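Local coordinates for protein transcriptional repressor (Vibrio fischeri, PDB 3KV1) that probably represses transcription as a SorC-family regulator, with this domain thought to bind a sugar effector, at residues Q40-V45 with V67-D72; S46-N51 with N223-A228; A25-D30 with S254-L259. All coordinates share one frame; numbering follows the deposited sequence.

Contact 1 of 3, residues Q40-V45 with V67-D72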
ATOM      1  N   GLN A  40     -17.643  12.733 -17.213  1.00 18.19           N
ATOM      2  CA  GLN A  40     -19.101  12.663 -17.189  1.00 19.60           C
ATOM      3  C   GLN A  40     -19.575  11.243 -16.869  1.00 22.87           C
ATOM      4  O   GLN A  40     -20.597  11.071 -16.207  1.00 23.25           O
ATOM      5  CB  GLN A  40     -19.710  13.174 -18.504  1.00 20.81           C
ATOM      6  CG  GLN A  40     -19.528  14.642 -18.692  1.00 24.35           C
ATOM      7  CD  GLN A  40     -20.214  15.413 -17.599  1.00 36.15           C
ATOM      8  OE1 GLN A  40     -21.370  15.142 -17.286  1.00 41.52           O
ATOM      9  NE2 GLN A  40     -19.498  16.352 -16.987  1.00 37.81           N
ATOM     10  N   VAL A  41     -18.854  10.248 -17.378  1.00 20.26           N
ATOM     11  CA  VAL A  41     -19.121   8.845 -17.033  1.00 20.06           C
ATOM     12  C   VAL A  41     -18.880   8.656 -15.527  1.00 20.35           C
ATOM     13  O   VAL A  41     -19.662   8.021 -14.820  1.00 21.32           O
ATOM     14  CB  VAL A  41     -18.184   7.913 -17.834  1.00 21.09           C
ATOM     15  CG1 VAL A  41     -18.218   6.494 -17.291  1.00 27.52           C
ATOM     16  CG2 VAL A  41     -18.601   7.928 -19.313  1.00 23.39           C
ATOM     17  N   ALA A  42     -17.795   9.233 -15.045  1.00 19.93           N
ATOM     18  CA  ALA A  42     -17.467   9.102 -13.625  1.00 22.38           C
ATOM     19  C   ALA A  42     -18.534   9.761 -12.743  1.00 22.29           C
ATOM     20  O   ALA A  42     -18.789   9.294 -11.613  1.00 22.89           O
ATOM     21  CB  ALA A  42     -16.086   9.659 -13.328  1.00 21.84           C
ATOM     22  N   ALA A  43     -19.213  10.795 -13.255  1.00 20.25           N
ATOM     23  CA  ALA A  43     -20.261  11.446 -12.462  1.00 21.90           C
ATOM     24  C   ALA A  43     -21.426  10.499 -12.201  1.00 21.39           C
ATOM     25  O   ALA A  43     -22.008  10.470 -11.109  1.00 21.59           O
ATOM     26  CB  ALA A  43     -20.774  12.733 -13.160  1.00 24.56           C
ATOM     27  N   LEU A  44     -21.764   9.707 -13.203  1.00 18.87           N
ATOM     28  CA  LEU A  44     -22.910   8.836 -13.067  1.00 21.56           C
ATOM     29  C   LEU A  44     -22.519   7.698 -12.133  1.00 21.61           C
ATOM     30  O   LEU A  44     -23.330   7.250 -11.322  1.00 20.79           O
ATOM     31  CB  LEU A  44     -23.275   8.257 -14.438  1.00 19.45           C
ATOM     32  CG  LEU A  44     -23.718   9.324 -15.461  1.00 20.24           C
ATOM     33  CD1 LEU A  44     -24.036   8.618 -16.783  1.00 24.04           C
ATOM     34  CD2 LEU A  44     -24.930  10.112 -14.956  1.00 26.57           C
ATOM     35  N   VAL A  45     -21.292   7.220 -12.265  1.00 18.29           N
ATOM     36  CA  VAL A  45     -20.852   6.116 -11.372  1.00 19.23           C
ATOM     37  C   VAL A  45     -20.765   6.589  -9.905  1.00 20.87           C
ATOM     38  O   VAL A  45     -21.130   5.848  -8.968  1.00 19.86           O
ATOM     39  CB  VAL A  45     -19.509   5.528 -11.833  1.00 18.57           C
ATOM     40  CG1 VAL A  45     -19.011   4.478 -10.809  1.00 17.66           C
ATOM     41  CG2 VAL A  45     -19.682   4.897 -13.214  1.00 19.15           C
ATOM     42  N   VAL A  67     -11.252   4.493 -13.842  1.00 19.86           N
ATOM     43  CA  VAL A  67     -11.558   4.303 -12.417  1.00 18.49           C
ATOM     44  C   VAL A  67     -11.159   5.534 -11.588  1.00 19.45           C
ATOM     45  O   VAL A  67     -11.912   5.991 -10.710  1.00 20.09           O
ATOM     46  CB  VAL A  67     -10.879   3.006 -11.885  1.00 16.49           C
ATOM     47  CG1 VAL A  67     -11.186   2.777 -10.382  1.00 19.78           C
ATOM     48  CG2 VAL A  67     -11.337   1.804 -12.728  1.00 19.89           C
ATOM     49  N   ALA A  68     -10.001   6.106 -11.902  1.00 19.93           N
ATOM     50  CA  ALA A  68      -9.499   7.251 -11.133  1.00 21.36           C
ATOM     51  C   ALA A  68     -10.480   8.422 -11.223  1.00 18.34           C
ATOM     52  O   ALA A  68     -10.678   9.150 -10.238  1.00 21.69           O
ATOM     53  CB  ALA A  68      -8.122   7.681 -11.636  1.00 22.39           C
ATOM     54  N   ALA A  69     -11.119   8.576 -12.380  1.00 20.04           N
ATOM     55  CA  ALA A  69     -12.092   9.669 -12.571  1.00 19.02           C
ATOM     56  C   ALA A  69     -13.231   9.617 -11.524  1.00 19.42           C
ATOM     57  O   ALA A  69     -13.752  10.657 -11.132  1.00 19.87           O
ATOM     58  CB  ALA A  69     -12.677   9.646 -14.005  1.00 20.98           C
ATOM     59  N   VAL A  70     -13.594   8.410 -11.069  1.00 18.05           N
ATOM     60  CA  VAL A  70     -14.682   8.285 -10.068  1.00 17.23           C
ATOM     61  C   VAL A  70     -14.195   8.838  -8.730  1.00 20.98           C
ATOM     62  O   VAL A  70     -14.920   9.524  -8.031  1.00 22.28           O
ATOM     63  CB  VAL A  70     -15.130   6.809  -9.910  1.00 21.04           C
ATOM     64  CG1 VAL A  70     -16.221   6.674  -8.832  1.00 22.57           C
ATOM     65  CG2 VAL A  70     -15.616   6.223 -11.297  1.00 22.03           C
ATOM     66  N   ALA A  71     -12.947   8.549  -8.391  1.00 21.93           N
ATOM     67  CA  ALA A  71     -12.395   9.070  -7.143  1.00 27.78           C
ATOM     68  C   ALA A  71     -12.232  10.579  -7.188  1.00 28.82           C
ATOM     69  O   ALA A  71     -12.392  11.265  -6.181  1.00 32.53           O
ATOM     70  CB  ALA A  71     -11.060   8.368  -6.828  1.00 23.92           C
ATOM     71  N   ASP A  72     -11.982  11.107  -8.383  1.00 26.38           N
ATOM     72  CA  ASP A  72     -11.708  12.525  -8.538  1.00 29.75           C
ATOM     73  C   ASP A  72     -12.966  13.350  -8.782  1.00 32.60           C
ATOM     74  O   ASP A  72     -12.910  14.574  -8.790  1.00 32.76           O
ATOM     75  CB  ASP A  72     -10.681  12.748  -9.658  1.00 32.72           C
ATOM     76  CG  ASP A  72      -9.315  12.126  -9.324  1.00 43.53           C
ATOM     77  OD1 ASP A  72      -9.036  11.899  -8.121  1.00 41.46           O
ATOM     78  OD2 ASP A  72      -8.524  11.858 -10.260  1.00 48.60           O
TER

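Contact 2 of 3, residues S46-N51 with N223-A228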
ATOM      1  N   SER A  46     -20.303   7.825  -9.701  0.73 17.29           N
ATOM      2  CA  SER A  46     -20.184   8.415  -8.345  0.73 20.96           C
ATOM      3  C   SER A  46     -21.544   8.447  -7.642  0.73 22.31           C
ATOM      4  O   SER A  46     -21.674   8.107  -6.454  0.73 23.55           O
ATOM      5  CB  SER A  46     -19.610   9.838  -8.412  0.73 21.02           C
ATOM      6  OG  SER A  46     -19.497  10.425  -7.106  0.73 19.81           O
ATOM      7  N   SER A  47     -22.555   8.876  -8.386  1.00 24.66           N
ATOM      8  CA  SER A  47     -23.900   8.930  -7.866  1.00 24.99           C
ATOM      9  C   SER A  47     -24.456   7.539  -7.573  1.00 24.46           C
ATOM     10  O   SER A  47     -25.103   7.334  -6.535  1.00 24.84           O
ATOM     11  CB  SER A  47     -24.815   9.679  -8.834  1.00 29.03           C
ATOM     12  OG  SER A  47     -26.116   9.637  -8.309  1.00 36.33           O
ATOM     13  N   TYR A  48     -24.218   6.595  -8.486  1.00 20.55           N
ATOM     14  CA  TYR A  48     -24.626   5.205  -8.288  1.00 22.97           C
ATOM     15  C   TYR A  48     -23.998   4.667  -6.981  1.00 22.19           C
ATOM     16  O   TYR A  48     -24.690   4.065  -6.158  1.00 21.33           O
ATOM     17  CB  TYR A  48     -24.257   4.331  -9.515  1.00 20.75           C
ATOM     18  CG  TYR A  48     -24.330   2.834  -9.238  1.00 20.24           C
ATOM     19  CD1 TYR A  48     -25.523   2.138  -9.388  1.00 23.99           C
ATOM     20  CD2 TYR A  48     -23.203   2.139  -8.822  1.00 22.97           C
ATOM     21  CE1 TYR A  48     -25.578   0.756  -9.115  1.00 23.43           C
ATOM     22  CE2 TYR A  48     -23.246   0.783  -8.567  1.00 26.59           C
ATOM     23  CZ  TYR A  48     -24.435   0.110  -8.698  1.00 23.14           C
ATOM     24  OH  TYR A  48     -24.448  -1.244  -8.405  1.00 27.04           O
ATOM     25  N   LEU A  49     -22.700   4.871  -6.789  1.00 18.77           N
ATOM     26  CA  LEU A  49     -22.066   4.406  -5.549  1.00 21.18           C
ATOM     27  C   LEU A  49     -22.599   5.138  -4.324  1.00 24.29           C
ATOM     28  O   LEU A  49     -22.825   4.532  -3.259  1.00 21.44           O
ATOM     29  CB  LEU A  49     -20.560   4.579  -5.601  1.00 20.53           C
ATOM     30  CG  LEU A  49     -19.843   3.634  -6.572  1.00 23.10           C
ATOM     31  CD1 LEU A  49     -18.350   3.969  -6.542  1.00 23.70           C
ATOM     32  CD2 LEU A  49     -20.056   2.176  -6.154  1.00 22.53           C
ATOM     33  N   ASN A  50     -22.834   6.433  -4.472  1.00 21.89           N
ATOM     34  CA  ASN A  50     -23.397   7.197  -3.348  1.00 20.85           C
ATOM     35  C   ASN A  50     -24.683   6.569  -2.822  1.00 24.41           C
ATOM     36  O   ASN A  50     -24.897   6.476  -1.599  1.00 26.18           O
ATOM     37  CB  ASN A  50     -23.691   8.643  -3.801  1.00 24.09           C
ATOM     38  CG  ASN A  50     -24.192   9.520  -2.671  1.00 30.33           C
ATOM     39  OD1 ASN A  50     -23.706   9.447  -1.546  1.00 29.11           O
ATOM     40  ND2 ASN A  50     -25.163  10.382  -2.981  1.00 28.95           N
ATOM     41  N   ASN A  51     -25.558   6.159  -3.739  1.00 22.26           N
ATOM     42  CA  ASN A  51     -26.840   5.573  -3.350  1.00 27.02           C
ATOM     43  C   ASN A  51     -26.753   4.109  -2.927  1.00 29.87           C
ATOM     44  O   ASN A  51     -27.558   3.649  -2.127  1.00 33.02           O
ATOM     45  CB  ASN A  51     -27.830   5.674  -4.501  1.00 33.88           C
ATOM     46  CG  ASN A  51     -28.216   7.103  -4.825  1.00 38.97           C
ATOM     47  OD1 ASN A  51     -28.378   7.928  -3.941  1.00 39.78           O
ATOM     48  ND2 ASN A  51     -28.389   7.387  -6.104  1.00 44.04           N
ATOM     49  N   ASN A 223     -21.850  -6.912  -8.042  1.00 19.84           N
ATOM     50  CA  ASN A 223     -22.058  -5.681  -8.772  1.00 18.13           C
ATOM     51  C   ASN A 223     -20.768  -5.167  -9.408  1.00 20.36           C
ATOM     52  O   ASN A 223     -20.110  -4.287  -8.836  1.00 21.05           O
ATOM     53  CB  ASN A 223     -22.613  -4.586  -7.842  1.00 19.78           C
ATOM     54  CG  ASN A 223     -23.964  -4.961  -7.243  1.00 22.38           C
ATOM     55  OD1 ASN A 223     -24.968  -4.998  -7.945  1.00 24.27           O
ATOM     56  ND2 ASN A 223     -23.969  -5.297  -5.970  1.00 22.08           N
ATOM     57  N   VAL A 224     -20.436  -5.720 -10.566  1.00 19.48           N
ATOM     58  CA  VAL A 224     -19.243  -5.309 -11.311  1.00 19.71           C
ATOM     59  C   VAL A 224     -19.642  -4.098 -12.133  1.00 16.82           C
ATOM     60  O   VAL A 224     -20.499  -4.174 -13.024  1.00 18.97           O
ATOM     61  CB  VAL A 224     -18.750  -6.466 -12.188  1.00 17.73           C
ATOM     62  CG1 VAL A 224     -17.642  -6.025 -13.127  1.00 20.92           C
ATOM     63  CG2 VAL A 224     -18.272  -7.651 -11.253  1.00 20.16           C
ATOM     64  N   VAL A 225     -19.045  -2.963 -11.791  1.00 17.97           N
ATOM     65  CA  VAL A 225     -19.324  -1.719 -12.489  1.00 16.61           C
ATOM     66  C   VAL A 225     -18.142  -1.467 -13.418  1.00 20.59           C
ATOM     67  O   VAL A 225     -17.011  -1.271 -12.951  1.00 21.30           O
ATOM     68  CB  VAL A 225     -19.351  -0.542 -11.504  1.00 20.10           C
ATOM     69  CG1 VAL A 225     -19.558   0.783 -12.296  1.00 21.28           C
ATOM     70  CG2 VAL A 225     -20.432  -0.756 -10.413  1.00 22.40           C
ATOM     71  N   ALA A 226     -18.409  -1.453 -14.714  1.00 18.88           N
ATOM     72  CA  ALA A 226     -17.330  -1.359 -15.701  1.00 19.70           C
ATOM     73  C   ALA A 226     -17.515  -0.069 -16.490  1.00 23.48           C
ATOM     74  O   ALA A 226     -18.629   0.293 -16.915  1.00 22.44           O
ATOM     75  CB  ALA A 226     -17.327  -2.572 -16.629  1.00 22.75           C
HETATM   76  N   MSE A 227     -16.394   0.573 -16.776  0.56 19.98           N
HETATM   77  CA  MSE A 227     -16.417   1.924 -17.276  0.56 19.06           C
HETATM   78  C   MSE A 227     -15.529   2.088 -18.520  0.56 20.70           C
HETATM   79  O   MSE A 227     -14.358   1.729 -18.490  0.56 19.66           O
HETATM   80  CB  MSE A 227     -15.931   2.829 -16.141  0.56 16.35           C
HETATM   81  CG  MSE A 227     -16.611   2.564 -14.782  0.56 19.25           C
HETATM   82 SE   MSE A 227     -15.763   3.824 -13.552  0.56 34.82          SE
HETATM   83  CE  MSE A 227     -15.938   5.446 -14.798  0.56 23.15           C
ATOM     84  N   ALA A 228     -16.073   2.640 -19.606  1.00 19.48           N
ATOM     85  CA  ALA A 228     -15.227   2.992 -20.755  1.00 21.48           C
ATOM     86  C   ALA A 228     -15.822   4.214 -21.432  1.00 24.03           C
ATOM     87  O   ALA A 228     -17.029   4.347 -21.503  1.00 30.72           O
ATOM     88  CB  ALA A 228     -15.155   1.849 -21.736  1.00 29.50           C
TER
HETATM   89  O   HOH W   1     -26.678  -2.733  -7.964  1.00 33.99           O

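Contact 3 of 3, residues A25-D30 with S254-L259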
ATOM      1  N   ALA A  25     -27.482   0.345 -16.923  1.00 22.48           N
ATOM      2  CA  ALA A  25     -26.594   0.986 -17.871  1.00 20.69           C
ATOM      3  C   ALA A  25     -26.679   2.473 -17.559  1.00 23.77           C
ATOM      4  O   ALA A  25     -27.787   3.026 -17.392  1.00 29.23           O
ATOM      5  CB  ALA A  25     -27.035   0.683 -19.303  1.00 20.09           C
ATOM      6  N   LEU A  26     -25.523   3.089 -17.376  1.00 21.41           N
ATOM      7  CA  LEU A  26     -25.433   4.511 -17.040  1.00 19.72           C
ATOM      8  C   LEU A  26     -24.809   5.199 -18.278  1.00 25.50           C
ATOM      9  O   LEU A  26     -23.618   5.030 -18.547  1.00 21.30           O
ATOM     10  CB  LEU A  26     -24.512   4.680 -15.827  1.00 18.58           C
ATOM     11  CG  LEU A  26     -24.935   3.811 -14.610  1.00 20.89           C
ATOM     12  CD1 LEU A  26     -23.955   4.020 -13.457  1.00 21.57           C
ATOM     13  CD2 LEU A  26     -26.332   4.245 -14.188  1.00 28.62           C
ATOM     14  N   ILE A  27     -25.600   5.990 -19.005  1.00 21.50           N
ATOM     15  CA  ILE A  27     -25.124   6.535 -20.277  1.00 20.53           C
ATOM     16  C   ILE A  27     -24.986   8.050 -20.235  1.00 25.00           C
ATOM     17  O   ILE A  27     -25.941   8.776 -19.931  1.00 24.57           O
ATOM     18  CB  ILE A  27     -26.089   6.130 -21.421  1.00 25.37           C
ATOM     19  CG1 ILE A  27     -26.144   4.616 -21.550  1.00 27.39           C
ATOM     20  CG2 ILE A  27     -25.689   6.784 -22.753  1.00 27.02           C
ATOM     21  CD1 ILE A  27     -24.789   3.978 -21.767  1.00 33.82           C
ATOM     22  N   SER A  28     -23.785   8.526 -20.546  0.65 23.69           N
ATOM     23  CA  SER A  28     -23.503   9.958 -20.533  0.65 23.69           C
ATOM     24  C   SER A  28     -23.522  10.510 -21.963  0.65 23.63           C
ATOM     25  O   SER A  28     -23.176   9.815 -22.935  0.65 21.50           O
ATOM     26  CB  SER A  28     -22.143  10.225 -19.845  0.65 24.35           C
ATOM     27  OG  SER A  28     -21.074   9.722 -20.625  0.65 25.46           O
ATOM     28  N   LEU A  29     -23.936  11.765 -22.100  1.00 23.98           N
ATOM     29  CA  LEU A  29     -23.951  12.398 -23.414  1.00 25.20           C
ATOM     30  C   LEU A  29     -22.527  12.501 -23.951  1.00 25.24           C
ATOM     31  O   LEU A  29     -21.562  12.603 -23.187  1.00 22.29           O
ATOM     32  CB  LEU A  29     -24.580  13.785 -23.329  1.00 25.66           C
ATOM     33  CG  LEU A  29     -26.049  13.745 -22.890  1.00 28.93           C
ATOM     34  CD1 LEU A  29     -26.584  15.144 -22.724  1.00 33.24           C
ATOM     35  CD2 LEU A  29     -26.881  12.957 -23.910  1.00 31.50           C
ATOM     36  N   ASP A  30     -22.386  12.481 -25.274  1.00 25.51           N
ATOM     37  CA  ASP A  30     -21.068  12.618 -25.879  1.00 25.78           C
ATOM     38  C   ASP A  30     -20.401  13.949 -25.547  1.00 22.20           C
ATOM     39  O   ASP A  30     -21.040  15.016 -25.598  1.00 24.30           O
ATOM     40  CB  ASP A  30     -21.159  12.453 -27.414  1.00 25.48           C
ATOM     41  CG  ASP A  30     -21.526  11.032 -27.835  1.00 33.88           C
ATOM     42  OD1 ASP A  30     -21.210  10.061 -27.095  1.00 29.16           O
ATOM     43  OD2 ASP A  30     -22.122  10.881 -28.929  1.00 33.95           O
ATOM     44  N   SER A 254     -22.381   7.428 -27.799  1.00 24.20           N
ATOM     45  CA  SER A 254     -21.776   6.788 -28.991  1.00 26.71           C
ATOM     46  C   SER A 254     -21.322   5.348 -28.741  1.00 26.12           C
ATOM     47  O   SER A 254     -21.486   4.483 -29.637  1.00 27.24           O
ATOM     48  CB  SER A 254     -20.609   7.609 -29.545  1.00 24.67           C
ATOM     49  OG  SER A 254     -21.116   8.684 -30.278  1.00 31.39           O
ATOM     50  N   CYS A 255     -20.721   5.077 -27.575  1.00 22.08           N
ATOM     51  CA  CYS A 255     -20.360   3.683 -27.260  1.00 22.96           C
ATOM     52  C   CYS A 255     -21.604   2.806 -27.219  1.00 26.48           C
ATOM     53  O   CYS A 255     -21.597   1.679 -27.734  1.00 24.94           O
ATOM     54  CB  CYS A 255     -19.620   3.526 -25.931  1.00 28.97           C
ATOM     55  SG  CYS A 255     -17.938   4.169 -25.956  1.00 33.69           S
ATOM     56  N   ALA A 256     -22.666   3.311 -26.595  1.00 25.72           N
ATOM     57  CA  ALA A 256     -23.903   2.538 -26.486  1.00 26.62           C
ATOM     58  C   ALA A 256     -24.452   2.202 -27.872  1.00 25.30           C
ATOM     59  O   ALA A 256     -24.861   1.065 -28.129  1.00 26.61           O
ATOM     60  CB  ALA A 256     -24.951   3.298 -25.681  1.00 24.82           C
HETATM   61  N   MSE A 257     -24.481   3.203 -28.757  1.00 21.34           N
HETATM   62  CA  MSE A 257     -24.946   3.015 -30.149  1.00 22.45           C
HETATM   63  C   MSE A 257     -24.087   1.978 -30.845  1.00 27.60           C
HETATM   64  O   MSE A 257     -24.599   1.097 -31.541  1.00 25.66           O
HETATM   65  CB  MSE A 257     -24.880   4.338 -30.896  1.00 26.50           C
HETATM   66  CG  MSE A 257     -25.860   5.323 -30.374  1.00 28.95           C
HETATM   67 SE   MSE A 257     -25.670   6.990 -31.358  0.64 38.67          SE
HETATM   68  CE  MSE A 257     -27.426   7.737 -30.941  1.00 86.83           C
ATOM     69  N   ALA A 258     -22.770   2.053 -30.633  1.00 25.07           N
ATOM     70  CA  ALA A 258     -21.831   1.103 -31.253  1.00 30.42           C
ATOM     71  C   ALA A 258     -22.101  -0.342 -30.816  1.00 25.08           C
ATOM     72  O   ALA A 258     -22.084  -1.259 -31.660  1.00 27.06           O
ATOM     73  CB  ALA A 258     -20.370   1.475 -30.922  1.00 31.00           C
ATOM     74  N   LEU A 259     -22.337  -0.521 -29.514  1.00 22.55           N
ATOM     75  CA  LEU A 259     -22.584  -1.839 -28.902  1.00 22.18           C
ATOM     76  C   LEU A 259     -23.870  -2.447 -29.440  1.00 26.80           C
ATOM     77  O   LEU A 259     -23.911  -3.645 -29.749  1.00 28.23           O
ATOM     78  CB  LEU A 259     -22.693  -1.713 -27.394  1.00 24.67           C
ATOM     79  CG  LEU A 259     -21.365  -1.296 -26.734  1.00 24.46           C
ATOM     80  CD1 LEU A 259     -21.608  -0.982 -25.280  1.00 25.86           C
ATOM     81  CD2 LEU A 259     -20.304  -2.371 -26.924  1.00 27.73           C
TER

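Contact 1 of 3, residues Q40-V45 with V67-D72
A42 and A69 meet where helix 40-45 crosses helix 67-72. Their CB atoms are 3.5 Å apart. The CB of A42 also presses on the backbone of the other helix, 3.4 Å from O of A69 and 3.6 Å from N of V70. The short side chains let the helices come close. The axes of the two segments approach to 8.2 Å and cross at -65°. The CA atoms of A42 and V70 are the nearest pair, 4.6 Å apart.

V70 extends the patch with its two branches. CG1 of V70 lies anti to the backbone N (chi1 178°). CG2 lies beside that N and makes the nearer contacts. It is 4.0 Å from CB of A42 and 3.8 Å from CG1 of V45. V45 also has its CG1 anti to the backbone N, and this branch reaches both methyls of V70. The two valine side chains cross at about a right angle.

Beyond the pair, V45 also packs on V225 of strand 223-227, so the two helices pack together against the sheet of this alpha/beta domain. At the backbone of the second helix, NZ of K110 donates a hydrogen bond to O of V70.

No hydrogen bond links the two segments. The contact is apolar, and the spacing is consistent with close packing of small and branched side chains.

Contact 2 of 3, residues S46-N51 with N223-A228
Y48 reaches from helix 46-51 to strand 223-227 and meets it in two ways.

The first is apolar. CE2 of the Y48 ring lies 3.7 Å from CG2 of V225, and the methyl approaches the ring obliquely. The two side chains run past each other in opposite directions. CG of Y48 is anti to the backbone N (chi1 165°), which extends the ring off the helix so that CE2 and OH meet the strand. The Y48 ring also touches F151 of the adjacent strand 151-158.

The second is polar and goes through water. OH of Y48 and OD1 of N223 are 3.8 Å apart and form no direct bond. A water lies in the ring plane at the edge of Y48, 2.7 Å from its OH. The same water donates to OD1 of N223 at 2.8 Å. The ring and amide planes are 63° apart. The N223 amide has further partners: NZ of K23 bonds to OD1, and ND2 donates to O of E150.

One tyrosine thus joins a helix to a parallel strand of a Rossmann-like alpha/beta sheet, by ring carbon CE2 and its hydroxyl. Bonds at both OD1 and ND2 probably fix the amide's rotation and present OD1 to the water.

Contact 3 of 3, residues A25-D30 with S254-L259
D30 and S254 are joined by two hydrogen bonds through the carboxylate. N of S254 donates to OD1 of D30 at 3.0 Å, with an N-H...O angle of 166°. OD1 takes this bond on its syn lone pair. OG of S254 donates to OD2 of D30 at 2.8 Å. In this second bond the hydroxyl sits 37° off the carboxylate plane. Both oxygens are used, and one serine supplies both donors. OG of S254 lies beside its own backbone N (chi1 -78°), which lets the two donors meet one carboxylate. S254 stands in the first turn of helix 253-264, where the backbone N-H has no helical acceptor before it. D30 meets that need, and its negative charge would probably suit the helix N terminus.

The apolar part is small. CD1 of I27 touches CB of A256 at 4.0 Å. Among the backbone donors, N of C255 bonds to OG of S252, and N of I27 to OE1 of E13.

Strand 24-28 pairs in parallel with strand 248-252, which leads straight into helix 253-264. The helix packs back over the strand pair, beside L16 of helix 10-20 and I237 of helix 234-242.

Strand 24-28 opens the series and runs into helix 34-52, the element shared by contacts 1 and 2. Contact 1 closes a short loop of 21 residues, from that helix through strand 58-61 to helix 65-72. Contact 2 spans a much longer loop, to strand 223-227. These two cross, because their segments alternate along the chain. Contact 3 joins residues 25-30 to helix 253-264 and encloses both. The contacts also touch one another: L44 lies on strand 24-28, and Y48 packs on L26. Together they tie helix 34-52 to one face of the Rossmann-like sheet and join an N-terminal strand to the C-terminal helix.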